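Side-chain contacts in nigritoxine (Vibrio nigripulchritudo, PDB 5M41), which acts as a bacterial protein toxin against crustaceans and insects and has a fold that was new when its structure was solved: residues N27-L32 with N39-A44; Q129-W134 with W159-F164; D186-Q191 with D196-T201. All coordinates share one frame; numbering follows the deposited sequence.

Contact 1. Residues N27-L32 with N39-A44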
loop_
_atom_site.group_PDB
_atom_site.type_symbol
_atom_site.label_atom_id
_atom_site.label_comp_id
_atom_site.label_asym_id
_atom_site.label_seq_id
_atom_site.Cartn_x
_atom_site.Cartn_y
_atom_site.Cartn_z
ATOM N N ASN A 27 -11.915 -22.085 11.837
ATOM C CA ASN A 27 -11.041 -21.261 12.682
ATOM C C ASN A 27 -11.715 -20.016 13.256
ATOM O O ASN A 27 -11.534 -19.717 14.444
ATOM C CB ASN A 27 -9.753 -20.844 11.966
ATOM C CG ASN A 27 -8.821 -22.017 11.720
ATOM O OD1 ASN A 27 -8.928 -23.059 12.369
ATOM N ND2 ASN A 27 -7.910 -21.856 10.761
ATOM N N ARG A 28 -12.473 -19.290 12.436
ATOM C CA ARG A 28 -13.202 -18.153 12.986
ATOM C C ARG A 28 -14.080 -18.588 14.162
ATOM O O ARG A 28 -14.133 -17.894 15.195
ATOM C CB ARG A 28 -14.085 -17.421 11.961
ATOM C CG ARG A 28 -13.378 -16.662 10.846
ATOM C CD ARG A 28 -12.274 -15.700 11.280
ATOM N NE ARG A 28 -12.549 -14.733 12.360
ATOM C CZ ARG A 28 -12.807 -13.432 12.193
ATOM N NH1 ARG A 28 -12.974 -12.923 10.972
ATOM N NH2 ARG A 28 -12.966 -12.630 13.257
ATOM N N TYR A 29 -14.771 -19.707 14.015
ATOM C CA TYR A 29 -15.737 -20.123 15.048
ATOM C C TYR A 29 -15.021 -20.643 16.299
ATOM O O TYR A 29 -15.356 -20.278 17.435
ATOM C CB TYR A 29 -16.715 -21.175 14.509
ATOM C CG TYR A 29 -17.643 -21.640 15.602
ATOM C CD1 TYR A 29 -18.757 -20.889 15.952
ATOM C CD2 TYR A 29 -17.358 -22.801 16.329
ATOM C CE1 TYR A 29 -19.599 -21.288 16.983
ATOM C CE2 TYR A 29 -18.181 -23.203 17.358
ATOM C CZ TYR A 29 -19.297 -22.437 17.680
ATOM O OH TYR A 29 -20.083 -22.820 18.721
ATOM N N ARG A 30 -14.015 -21.483 16.071
ATOM C CA ARG A 30 -13.262 -22.110 17.150
ATOM C C ARG A 30 -12.508 -21.074 17.976
ATOM O O ARG A 30 -12.342 -21.231 19.178
ATOM C CB ARG A 30 -12.293 -23.184 16.587
ATOM C CG ARG A 30 -12.966 -24.552 16.431
ATOM C CD ARG A 30 -11.952 -25.704 16.265
ATOM N NE ARG A 30 -11.081 -25.420 15.120
ATOM C CZ ARG A 30 -11.090 -26.063 13.960
ATOM N NH1 ARG A 30 -11.858 -27.118 13.773
ATOM N NH2 ARG A 30 -10.266 -25.661 12.991
ATOM N N ASN A 31 -12.070 -19.996 17.350
ATOM C CA ASN A 31 -11.331 -18.991 18.099
ATOM C C ASN A 31 -12.180 -17.973 18.874
ATOM O O ASN A 31 -11.641 -17.139 19.589
ATOM C CB ASN A 31 -10.310 -18.324 17.196
ATOM C CG ASN A 31 -9.146 -19.265 16.878
ATOM O OD1 ASN A 31 -8.804 -19.486 15.735
ATOM N ND2 ASN A 31 -8.574 -19.837 17.900
ATOM N N LEU A 32 -13.502 -18.059 18.746
ATOM C CA LEU A 32 -14.391 -17.261 19.590
ATOM C C LEU A 32 -14.305 -17.798 21.012
ATOM O O LEU A 32 -14.123 -19.002 21.213
ATOM C CB LEU A 32 -15.841 -17.377 19.108
ATOM C CG LEU A 32 -16.155 -16.790 17.738
ATOM C CD1 LEU A 32 -17.642 -17.001 17.419
ATOM C CD2 LEU A 32 -15.812 -15.289 17.748
ATOM N N ASN A 39 -23.399 -16.399 22.389
ATOM C CA ASN A 39 -24.024 -15.198 21.847
ATOM C C ASN A 39 -24.387 -15.414 20.374
ATOM O O ASN A 39 -25.452 -15.009 19.922
ATOM C CB ASN A 39 -23.064 -14.012 21.921
ATOM C CG ASN A 39 -22.930 -13.423 23.319
ATOM O OD1 ASN A 39 -22.077 -12.569 23.543
ATOM N ND2 ASN A 39 -23.711 -13.889 24.248
ATOM N N LEU A 40 -23.466 -16.006 19.617
ATOM C CA LEU A 40 -23.753 -16.340 18.215
ATOM C C LEU A 40 -25.033 -17.198 18.126
ATOM O O LEU A 40 -25.948 -16.912 17.315
ATOM C CB LEU A 40 -22.553 -17.082 17.611
ATOM C CG LEU A 40 -22.449 -17.462 16.142
ATOM C CD1 LEU A 40 -20.990 -17.847 15.811
ATOM C CD2 LEU A 40 -23.343 -18.664 15.839
ATOM N N TYR A 41 -25.084 -18.278 18.909
ATOM C CA TYR A 41 -26.280 -19.132 18.859
ATOM C C TYR A 41 -27.523 -18.377 19.330
ATOM O O TYR A 41 -28.608 -18.508 18.745
ATOM C CB TYR A 41 -26.078 -20.404 19.670
ATOM C CG TYR A 41 -25.668 -21.583 18.781
ATOM C CD1 TYR A 41 -26.582 -22.155 17.897
ATOM C CD2 TYR A 41 -24.366 -22.095 18.802
ATOM C CE1 TYR A 41 -26.219 -23.219 17.072
ATOM C CE2 TYR A 41 -24.005 -23.166 17.985
ATOM C CZ TYR A 41 -24.939 -23.723 17.124
ATOM O OH TYR A 41 -24.601 -24.809 16.319
ATOM N N GLN A 42 -27.334 -17.552 20.366
ATOM C CA GLN A 42 -28.418 -16.790 20.938
ATOM C C GLN A 42 -29.048 -15.885 19.886
ATOM O O GLN A 42 -30.276 -15.811 19.802
ATOM C CB GLN A 42 -27.908 -15.965 22.110
ATOM C CG GLN A 42 -28.961 -15.150 22.806
ATOM C CD GLN A 42 -29.459 -15.850 24.032
ATOM O OE1 GLN A 42 -29.664 -17.069 24.031
ATOM N NE2 GLN A 42 -29.656 -15.090 25.097
ATOM N N PHE A 43 -28.214 -15.188 19.100
ATOM C CA PHE A 43 -28.724 -14.315 18.035
ATOM C C PHE A 43 -29.433 -15.084 16.921
ATOM O O PHE A 43 -30.439 -14.604 16.400
ATOM C CB PHE A 43 -27.614 -13.453 17.427
ATOM C CG PHE A 43 -27.192 -12.284 18.292
ATOM C CD1 PHE A 43 -28.137 -11.374 18.782
ATOM C CD2 PHE A 43 -25.835 -12.053 18.561
ATOM C CE1 PHE A 43 -27.758 -10.280 19.567
ATOM C CE2 PHE A 43 -25.446 -10.954 19.334
ATOM C CZ PHE A 43 -26.407 -10.071 19.845
ATOM N N ALA A 44 -28.887 -16.254 16.539
ATOM C CA ALA A 44 -29.578 -17.164 15.618
ATOM C C ALA A 44 -30.988 -17.554 16.112
ATOM O O ALA A 44 -31.965 -17.527 15.341
ATOM C CB ALA A 44 -28.746 -18.419 15.357
#
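This is a small, buried, apolar contact between the end of helix 22-30 and the first half of helix 34-54, and Leu40 carries it. One methyl, CD1, does the touching: it lies at the edge of the Tyr29 ring, in the ring plane, 3.8 Å from Tyr29 CD1. The same methyl meets Leu32, whose CD1 is 3.8 Å from Leu40 CD1, the two leucine side chains crossing at about a right angle. With CG anti to the backbone N (chi1 177°), the Tyr29 ring extends to the Leu40 methyl. The two segments belong to consecutive helices of the N-terminal helical region, with Leu32 in the short link between them; Gln37 NE2, from the second helix, donates to Tyr29 O and so ties the two helices across that link. Farther out, Tyr29 OH comes to the edge of the second tyrosine ring, 4.0 Å from Tyr41 CE2, a loose touch with the side chains again nearly perpendicular. The hydroxyl of Tyr41 is hydrogen-bonded to Asn85. Helix 177-191 packs on both tyrosines through Val182 and Leu185, while Leu261 and Val262 of helix 253-264 press on Leu40 and Leu32.

Contact 2. Residues Q129-W134 with W159-F164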
loop_
_atom_site.group_PDB
_atom_site.type_symbol
_atom_site.label_atom_id
_atom_site.label_comp_id
_atom_site.label_asym_id
_atom_site.label_seq_id
_atom_site.Cartn_x
_atom_site.Cartn_y
_atom_site.Cartn_z
ATOM N N GLN A 129 -27.926 -34.201 8.731
ATOM C CA GLN A 129 -26.559 -33.674 8.971
ATOM C C GLN A 129 -26.305 -33.329 10.430
ATOM O O GLN A 129 -25.168 -33.206 10.845
ATOM C CB GLN A 129 -26.398 -32.334 8.252
ATOM C CG GLN A 129 -25.765 -32.376 6.898
ATOM C CD GLN A 129 -25.886 -31.028 6.202
ATOM O OE1 GLN A 129 -26.251 -29.998 6.804
ATOM N NE2 GLN A 129 -25.603 -31.032 4.911
ATOM N N ASN A 130 -27.373 -33.075 11.172
ATOM C CA ASN A 130 -27.260 -32.650 12.564
ATOM C C ASN A 130 -26.946 -33.784 13.527
ATOM O O ASN A 130 -26.762 -33.547 14.741
ATOM C CB ASN A 130 -28.527 -31.913 12.989
ATOM C CG ASN A 130 -28.618 -30.510 12.399
ATOM O OD1 ASN A 130 -27.605 -29.877 12.162
ATOM N ND2 ASN A 130 -29.835 -30.010 12.195
ATOM N N PHE A 131 -26.857 -35.009 12.985
ATOM C CA PHE A 131 -26.553 -36.189 13.767
ATOM C C PHE A 131 -25.151 -36.695 13.455
ATOM O O PHE A 131 -24.694 -36.586 12.327
ATOM C CB PHE A 131 -27.621 -37.274 13.511
ATOM C CG PHE A 131 -29.013 -36.847 13.941
ATOM C CD1 PHE A 131 -29.433 -36.996 15.267
ATOM C CD2 PHE A 131 -29.890 -36.264 13.022
ATOM C CE1 PHE A 131 -30.711 -36.595 15.657
ATOM C CE2 PHE A 131 -31.157 -35.841 13.410
ATOM C CZ PHE A 131 -31.570 -36.006 14.733
ATOM N N THR A 132 -24.463 -37.236 14.456
ATOM C CA THR A 132 -23.145 -37.831 14.245
ATOM C C THR A 132 -23.252 -39.082 13.369
ATOM O O THR A 132 -24.367 -39.585 13.137
ATOM C CB THR A 132 -22.491 -38.216 15.582
ATOM O OG1 THR A 132 -23.247 -39.279 16.199
ATOM C CG2 THR A 132 -22.382 -36.971 16.552
ATOM N N SER A 133 -22.110 -39.595 12.891
ATOM C CA SER A 133 -22.091 -40.896 12.192
ATOM C C SER A 133 -22.739 -41.990 13.013
ATOM O O SER A 133 -23.574 -42.752 12.501
ATOM C CB SER A 133 -20.673 -41.331 11.874
ATOM O OG SER A 133 -20.085 -40.379 11.048
ATOM N N TRP A 134 -22.372 -42.048 14.293
ATOM C CA TRP A 134 -22.969 -43.000 15.232
ATOM C C TRP A 134 -24.470 -42.872 15.333
ATOM O O TRP A 134 -25.184 -43.880 15.348
ATOM C CB TRP A 134 -22.332 -42.811 16.608
ATOM C CG TRP A 134 -22.893 -43.718 17.675
ATOM C CD1 TRP A 134 -23.755 -43.377 18.707
ATOM C CD2 TRP A 134 -22.668 -45.153 17.821
ATOM N NE1 TRP A 134 -24.052 -44.462 19.477
ATOM C CE2 TRP A 134 -23.421 -45.563 19.002
ATOM C CE3 TRP A 134 -21.927 -46.103 17.126
ATOM C CZ2 TRP A 134 -23.432 -46.872 19.447
ATOM C CZ3 TRP A 134 -21.957 -47.432 17.576
ATOM C CH2 TRP A 134 -22.686 -47.802 18.716
ATOM N N TRP A 159 -34.511 -42.506 5.436
ATOM C CA TRP A 159 -34.276 -41.804 6.714
ATOM C C TRP A 159 -35.347 -40.777 7.061
ATOM O O TRP A 159 -35.725 -39.963 6.214
ATOM C CB TRP A 159 -32.873 -41.172 6.697
ATOM C CG TRP A 159 -32.498 -40.523 8.004
ATOM C CD1 TRP A 159 -31.742 -41.064 9.042
ATOM C CD2 TRP A 159 -32.869 -39.178 8.463
ATOM N NE1 TRP A 159 -31.622 -40.165 10.082
ATOM C CE2 TRP A 159 -32.274 -39.018 9.797
ATOM C CE3 TRP A 159 -33.600 -38.130 7.921
ATOM C CZ2 TRP A 159 -32.434 -37.867 10.534
ATOM C CZ3 TRP A 159 -33.748 -36.964 8.681
ATOM C CH2 TRP A 159 -33.172 -36.837 9.952
ATOM N N ASN A 160 -35.849 -40.801 8.302
ATOM C CA ASN A 160 -36.749 -39.741 8.791
ATOM C C ASN A 160 -36.787 -39.592 10.320
ATOM O O ASN A 160 -36.255 -40.436 11.033
ATOM C CB ASN A 160 -38.172 -39.861 8.182
ATOM C CG ASN A 160 -38.949 -41.046 8.714
ATOM O OD1 ASN A 160 -39.281 -41.117 9.900
ATOM N ND2 ASN A 160 -39.281 -41.974 7.822
ATOM N N LEU A 161 -37.429 -38.532 10.812
ATOM C CA LEU A 161 -37.492 -38.263 12.261
ATOM C C LEU A 161 -38.634 -38.931 13.055
ATOM O O LEU A 161 -38.855 -38.602 14.233
ATOM C CB LEU A 161 -37.508 -36.747 12.516
ATOM C CG LEU A 161 -36.265 -35.900 12.204
ATOM C CD1 LEU A 161 -36.534 -34.477 12.663
ATOM C CD2 LEU A 161 -35.002 -36.432 12.880
ATOM N N GLY A 162 -39.334 -39.891 12.436
ATOM C CA GLY A 162 -40.401 -40.635 13.112
ATOM C C GLY A 162 -40.013 -41.154 14.482
ATOM O O GLY A 162 -40.831 -41.159 15.407
ATOM N N TYR A 163 -38.750 -41.546 14.634
ATOM C CA TYR A 163 -38.277 -42.094 15.916
ATOM C C TYR A 163 -38.323 -41.108 17.099
ATOM O O TYR A 163 -38.286 -41.524 18.258
ATOM C CB TYR A 163 -36.885 -42.731 15.779
ATOM C CG TYR A 163 -35.738 -41.758 15.601
ATOM C CD1 TYR A 163 -34.899 -41.438 16.673
ATOM C CD2 TYR A 163 -35.471 -41.177 14.355
ATOM C CE1 TYR A 163 -33.835 -40.554 16.515
ATOM C CE2 TYR A 163 -34.414 -40.292 14.190
ATOM C CZ TYR A 163 -33.598 -39.992 15.272
ATOM O OH TYR A 163 -32.542 -39.131 15.105
ATOM N N PHE A 164 -38.434 -39.814 16.811
ATOM C CA PHE A 164 -38.582 -38.806 17.861
ATOM C C PHE A 164 -39.866 -39.053 18.679
ATOM O O PHE A 164 -39.985 -38.611 19.816
ATOM C CB PHE A 164 -38.588 -37.393 17.253
ATOM C CG PHE A 164 -37.216 -36.765 17.097
ATOM C CD1 PHE A 164 -36.106 -37.517 16.686
ATOM C CD2 PHE A 164 -37.043 -35.395 17.330
ATOM C CE1 PHE A 164 -34.850 -36.920 16.537
ATOM C CE2 PHE A 164 -35.790 -34.788 17.173
ATOM C CZ PHE A 164 -34.695 -35.554 16.778
#
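Phe131 is the one residue of 129-134 that reaches the other segment, and four side chains of 159-164 gather round its ring. The closest is Tyr163, whose hydroxyl sits over one face of the phenylalanine, with Tyr163 OH 3.2 Å from Phe131 CE1. The two side chains come from opposite directions, and the atom CE1 lies near the plane of the tyrosine ring, at its edge. Phe164 also comes head-on but meets Phe131 edge to edge, with Phe164 CZ 3.8 Å from Phe131 CZ. Trp159 crosses at about a right angle and offers the rim of its six-membered ring: Trp159 CZ2 is 3.7 Å from Phe131 CE2. Leu161 fills in beside it with a methyl, Leu161 CD2 standing 3.9 Å from Phe131 CZ. Phe131 itself has CG anti to the carbonyl carbon (chi1 -63°), which sends the ring out to these partners, and Ala83 packs on it from a loop.

Away from this ring the contact is loose. The backbones stay far apart, the nearest CA atoms being those of Phe131 and Leu161 at 11.2 Å. Trp159, Tyr163 and Phe164 are themselves only partly buried, so the aromatic cluster borders on solvent.

Each segment has a local polar feature. Thr132 is the N-cap of helix 133-136, its side chain capping a backbone N of that helix. On the other side Asn160 OD1 accepts from Gly162 N at 2.8 Å, in the carbonyl plane, which makes an Asx turn leading into the 3-10 segment 162-164. The whole is a mostly aromatic cluster, with Leu161, joining the residues that lead into helix 133-136 to the loop before strand 170-173.

Contact 3. Residues D186-Q191 with D196-T201. With MG (magnesium ion), chain B.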
loop_
_atom_site.group_PDB
_atom_site.type_symbol
_atom_site.label_atom_id
_atom_site.label_comp_id
_atom_site.label_asym_id
_atom_site.label_seq_id
_atom_site.Cartn_x
_atom_site.Cartn_y
_atom_site.Cartn_z
ATOM N N ASP A 186 -19.757 -28.715 19.866
ATOM C CA ASP A 186 -18.412 -29.165 20.253
ATOM C C ASP A 186 -18.343 -30.706 20.308
ATOM O O ASP A 186 -17.418 -31.312 19.796
ATOM C CB ASP A 186 -18.008 -28.613 21.625
ATOM C CG ASP A 186 -17.633 -27.138 21.594
ATOM O OD1 ASP A 186 -17.325 -26.579 20.516
ATOM O OD2 ASP A 186 -17.667 -26.525 22.676
ATOM N N TYR A 187 -19.327 -31.329 20.940
ATOM C CA TYR A 187 -19.386 -32.777 20.989
ATOM C C TYR A 187 -19.482 -33.399 19.608
ATOM O O TYR A 187 -18.817 -34.381 19.315
ATOM C CB TYR A 187 -20.587 -33.223 21.831
ATOM C CG TYR A 187 -20.888 -34.706 21.754
ATOM C CD1 TYR A 187 -20.068 -35.642 22.388
ATOM C CD2 TYR A 187 -22.029 -35.170 21.084
ATOM C CE1 TYR A 187 -20.360 -37.011 22.331
ATOM C CE2 TYR A 187 -22.339 -36.536 21.028
ATOM C CZ TYR A 187 -21.504 -37.450 21.665
ATOM O OH TYR A 187 -21.817 -38.800 21.601
ATOM N N HIS A 188 -20.343 -32.854 18.766
ATOM C CA HIS A 188 -20.512 -33.386 17.405
ATOM C C HIS A 188 -19.204 -33.368 16.660
ATOM O O HIS A 188 -18.757 -34.383 16.084
ATOM C CB HIS A 188 -21.582 -32.575 16.679
ATOM C CG HIS A 188 -22.001 -33.148 15.351
ATOM N ND1 HIS A 188 -23.250 -32.991 14.863
ATOM C CD2 HIS A 188 -21.290 -33.875 14.392
ATOM C CE1 HIS A 188 -23.348 -33.610 13.657
ATOM N NE2 HIS A 188 -22.150 -34.146 13.367
ATOM N N VAL A 189 -18.531 -32.227 16.686
ATOM C CA VAL A 189 -17.188 -32.131 16.107
ATOM C C VAL A 189 -16.217 -33.142 16.711
ATOM O O VAL A 189 -15.420 -33.760 15.977
ATOM C CB VAL A 189 -16.624 -30.700 16.234
ATOM C CG1 VAL A 189 -15.129 -30.668 15.883
ATOM C CG2 VAL A 189 -17.447 -29.763 15.360
ATOM N N SER A 190 -16.277 -33.348 18.027
ATOM C CA SER A 190 -15.334 -34.298 18.639
ATOM C C SER A 190 -15.649 -35.763 18.318
ATOM O O SER A 190 -14.770 -36.622 18.407
ATOM C CB SER A 190 -15.248 -34.122 20.147
ATOM O OG SER A 190 -16.255 -34.852 20.784
ATOM N N GLN A 191 -16.902 -36.049 17.987
ATOM C CA GLN A 191 -17.281 -37.396 17.561
ATOM C C GLN A 191 -16.884 -37.776 16.121
ATOM O O GLN A 191 -17.003 -38.947 15.725
ATOM C CB GLN A 191 -18.782 -37.562 17.730
ATOM C CG GLN A 191 -19.175 -37.691 19.188
ATOM C CD GLN A 191 -18.788 -39.039 19.763
ATOM O OE1 GLN A 191 -19.289 -40.079 19.310
ATOM N NE2 GLN A 191 -17.924 -39.033 20.775
ATOM N N ASP A 196 -13.026 -29.786 10.358
ATOM C CA ASP A 196 -13.255 -28.464 9.767
ATOM C C ASP A 196 -14.493 -28.463 8.890
ATOM O O ASP A 196 -15.305 -27.533 8.936
ATOM C CB ASP A 196 -12.030 -27.961 8.985
ATOM C CG ASP A 196 -10.830 -27.674 9.891
ATOM O OD1 ASP A 196 -10.980 -27.593 11.133
ATOM O OD2 ASP A 196 -9.742 -27.510 9.340
ATOM N N GLN A 197 -14.638 -29.515 8.098
ATOM C CA GLN A 197 -15.748 -29.607 7.176
ATOM C C GLN A 197 -17.091 -29.803 7.882
ATOM O O GLN A 197 -18.104 -29.231 7.471
ATOM C CB GLN A 197 -15.500 -30.722 6.166
ATOM C CG GLN A 197 -16.573 -30.802 5.103
ATOM C CD GLN A 197 -16.256 -31.854 4.079
ATOM O OE1 GLN A 197 -15.735 -32.935 4.414
ATOM N NE2 GLN A 197 -16.556 -31.552 2.815
ATOM N N ILE A 198 -17.106 -30.600 8.944
ATOM C CA ILE A 198 -18.354 -30.820 9.655
ATOM C C ILE A 198 -18.774 -29.511 10.283
ATOM O O ILE A 198 -19.933 -29.104 10.184
ATOM C CB ILE A 198 -18.260 -31.965 10.675
ATOM C CG1 ILE A 198 -17.924 -33.255 9.932
ATOM C CG2 ILE A 198 -19.600 -32.183 11.355
ATOM C CD1 ILE A 198 -18.791 -34.450 10.284
ATOM N N LEU A 199 -17.804 -28.807 10.861
ATOM C CA LEU A 199 -18.067 -27.528 11.481
ATOM C C LEU A 199 -18.631 -26.464 10.498
ATOM O O LEU A 199 -19.626 -25.788 10.799
ATOM C CB LEU A 199 -16.783 -27.028 12.144
ATOM C CG LEU A 199 -16.801 -26.033 13.296
ATOM C CD1 LEU A 199 -18.004 -26.161 14.250
ATOM C CD2 LEU A 199 -15.491 -26.193 14.050
ATOM N N SER A 200 -18.017 -26.323 9.324
ATOM C CA SER A 200 -18.480 -25.329 8.365
ATOM C C SER A 200 -19.858 -25.701 7.810
ATOM O O SER A 200 -20.682 -24.804 7.526
ATOM C CB SER A 200 -17.459 -25.103 7.236
ATOM O OG SER A 200 -17.179 -26.281 6.513
ATOM N N THR A 201 -20.131 -26.999 7.690
ATOM C CA THR A 201 -21.409 -27.461 7.198
ATOM C C THR A 201 -22.511 -27.214 8.200
ATOM O O THR A 201 -23.617 -26.807 7.832
ATOM C CB THR A 201 -21.362 -28.973 6.890
ATOM O OG1 THR A 201 -20.478 -29.164 5.806
ATOM C CG2 THR A 201 -22.729 -29.501 6.459
HETATM MG MG MG B . -13.108 -34.545 15.620
HETATM O O HOH W 1 -12.488 -36.281 17.076
HETATM O O HOH W 2 -12.096 -33.169 17.428
HETATM O O HOH W 3 -11.045 -35.089 14.331
#
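Two helical segments, 186-191 and 196-201, pack with their closest CA atoms, those of Val189 and Leu199, 6.6 Å apart. At that level Val189 touches Leu199 methyl to methyl, Val189 CG2 lying 3.8 Å from Leu199 CD1, with the side chains oblique to one another. Next to this pair Ile198 sets its branch methyl against the imidazole: Ile198 CG2 is 3.8 Å from His188 NE2 and almost as near to CD2. The histidine and isoleucine cross at about a right angle. His188 CG, anti to the backbone N (chi1 -171°), brings the NE2 and CD2 side of the ring to the Ile198 methyl, while the other nitrogen, ND1, is hydrogen-bonded to Thr84 OG1.

Two hydroxyl side chains turn back on their own helices. Thr201 OG1 and Thr201 N both bond to Gln197 O, from opposite faces of its carbonyl plane, and Ser190 OG donates to Tyr187 O.

Val189 has a second task through its backbone, since its carbonyl oxygen binds the magnesium ion at 2.5 Å. Three waters join it, and water 1 also donates to Ser190 O, its oxygen 2.7 Å away. Glu192 O and Asp195 OD1 complete the shell of six. The protein thus supplies three ligands and water the rest, in a magnesium site at the junction of two consecutive helices, 177-191 and 195-203.

Overall arrangement
Following the chain from the N terminus, contact 1 closes first, pairing helix 22-30 with helix 34-54 across a short connection. Contact 2 closes next, over the longer, partly unmodelled excursion between helix 133-136 and strand 170-173. Contact 3 closes last, round the tight turn between helices 177-191 and 195-203. The three follow in series, none nested or crossing. In space contact 3 lies between the others: a salt bridge from Arg30 NH2 to Asp196 OD1 (2.8 Å) joins it to contact 1, and His188 packs against the backbone of 129-131 in contact 2. Contacts 1 and 2 do not touch, their nearest atoms being about 7 Å apart.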